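Local coordinates for UPF0201 protein MJ1564 (Methanocaldococcus jannaschii DSM 2661, PDB 2PZZ), which is of unknown function and belongs to an archaeal family structurally similar to RNA-binding proteins, though RNA binding itself seems unlikely, at residues E112-I116 against M117-K121. Residues are numbered along the deposited sequence; the frame is centred on the assembly and turned at random.
Sequences ENEDI and MKIIK
A chi1 of -176° sets CG of Asp-115 opposite its own N and beside the carbonyl carbon, and the carboxylate turns back over the start of the helix, where OD1 takes the N-H of Met-117 at 3.2 Å from N. The donor comes from above the carboxylate plane, 49° out of it. At Ile-116 the first torsion is strained (chi1 -149°): CG2 sits between N and the carbonyl carbon, 3.0 Å from Met-117 N, while the other branch carries CD1 along the helix to Ile-120. Asp-115 is thus the N-cap of helix 116-123, the last helix of the chain, entered by a loop that follows strand 104-109 of the antiparallel sheet. A short acidic side chain suits this place, because it can reach an N-H that has no earlier turn to serve it, and its negative charge probably interacts well with the helix dipole. Its main-chain O receives the N-H of Ile-119 at 3.1 Å from N, in the carbonyl plane, and a weak, bent bond from Lys-118 N. One residue further on, Ile-120 N bonds Ile-116 O in the same i to i+4 pattern, at 3.1 Å.

On the buried side, Ile-116 CD1 meets Ile-120 CD1 at 3.6 Å, two branched chains one turn apart. Both also touch Met-75, and Ile-120 packs on Leu-71 of helix 64-73, so bulky apolar residues fit here. Cut back to an alanine here, Ile-116 would lose CG1, CG2 and CD1, and a gap would probably open beside Ile-120 and Met-75. Lys-118 stands on the exposed side, its aliphatic CB lying 4.0 Å from Asp-115 CB, and its extended chain carries the ammonium on toward solvent. The opposite charges stay apart, Asp-115 OD2 and Lys-118 NZ being 5.7 Å from each other, so any attraction between them is long-range.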
# COMPACT_ATOMS: atom_id res chain seq x y z
N GLU A 112 10.64 31.71 8.06
CA GLU A 112 11.33 32.88 7.52
C GLU A 112 12.75 33.10 8.05
O GLU A 112 13.52 33.83 7.43
CB GLU A 112 10.49 34.13 7.78
CG GLU A 112 10.19 34.39 9.27
CD GLU A 112 9.41 35.68 9.52
OE1 GLU A 112 8.73 35.76 10.57
OE2 GLU A 112 9.48 36.61 8.69
N ASN A 113 13.11 32.49 9.17
CA ASN A 113 14.45 32.69 9.71
C ASN A 113 15.35 31.47 9.58
O ASN A 113 16.49 31.48 10.05
CB ASN A 113 14.38 33.12 11.17
CG ASN A 113 13.43 34.29 11.37
OD1 ASN A 113 13.53 35.31 10.68
ND2 ASN A 113 12.52 34.15 12.32
N GLU A 114 14.84 30.44 8.92
CA GLU A 114 15.59 29.21 8.69
C GLU A 114 16.00 29.09 7.22
O GLU A 114 15.34 29.63 6.33
CB GLU A 114 14.73 27.99 9.06
CG GLU A 114 14.46 27.80 10.55
CD GLU A 114 15.70 27.38 11.32
OE1 GLU A 114 16.73 27.06 10.68
OE2 GLU A 114 15.65 27.37 12.57
N ASP A 115 17.10 28.39 6.97
CA ASP A 115 17.60 28.15 5.62
C ASP A 115 17.29 26.67 5.37
O ASP A 115 17.78 25.81 6.10
CB ASP A 115 19.11 28.39 5.55
CG ASP A 115 19.67 28.26 4.14
OD1 ASP A 115 19.00 27.66 3.27
OD2 ASP A 115 20.79 28.75 3.89
N ILE A 116 16.49 26.38 4.35
CA ILE A 116 16.10 25.00 4.05
C ILE A 116 17.29 24.06 3.81
O ILE A 116 17.25 22.90 4.20
CB ILE A 116 15.11 24.95 2.85
CG1 ILE A 116 14.16 23.76 3.01
CG2 ILE A 116 15.88 24.88 1.52
CD1 ILE A 116 14.79 22.42 2.84
N MSE A 117 18.36 24.57 3.19
CA MSE A 117 19.53 23.75 2.93
C MSE A 117 20.26 23.40 4.22
O MSE A 117 20.88 22.34 4.32
CB MSE A 117 20.50 24.44 1.97
CG MSE A 117 20.65 23.74 0.62
SE MSE A 117 21.31 21.91 0.74
CE MSE A 117 23.18 22.25 0.39
N LYS A 118 20.20 24.29 5.21
CA LYS A 118 20.86 24.03 6.49
C LYS A 118 20.07 22.98 7.24
O LYS A 118 20.64 22.18 7.98
CB LYS A 118 20.97 25.31 7.33
CG LYS A 118 22.18 26.17 6.96
CD LYS A 118 22.36 27.33 7.93
CE LYS A 118 23.61 28.13 7.61
NZ LYS A 118 23.90 29.16 8.65
N ILE A 119 18.75 22.99 7.05
CA ILE A 119 17.87 22.02 7.70
C ILE A 119 18.27 20.64 7.19
O ILE A 119 18.42 19.68 7.96
CB ILE A 119 16.39 22.26 7.30
CG1 ILE A 119 15.90 23.60 7.86
CG2 ILE A 119 15.51 21.11 7.79
CD1 ILE A 119 15.77 23.62 9.35
N ILE A 120 18.46 20.56 5.87
CA ILE A 120 18.82 19.30 5.23
C ILE A 120 20.20 18.79 5.62
O ILE A 120 20.37 17.59 5.83
CB ILE A 120 18.74 19.43 3.69
CG1 ILE A 120 17.28 19.66 3.28
CG2 ILE A 120 19.29 18.18 3.03
CD1 ILE A 120 17.07 19.80 1.78
N LYS A 121 21.18 19.68 5.71
CA LYS A 121 22.53 19.28 6.10
C LYS A 121 22.50 18.78 7.54
O LYS A 121 23.22 17.86 7.91
CB LYS A 121 23.49 20.48 5.99
CG LYS A 121 23.90 20.80 4.55
CD LYS A 121 24.73 22.08 4.46
CE LYS A 121 25.18 22.34 3.02
NZ LYS A 121 25.72 23.72 2.77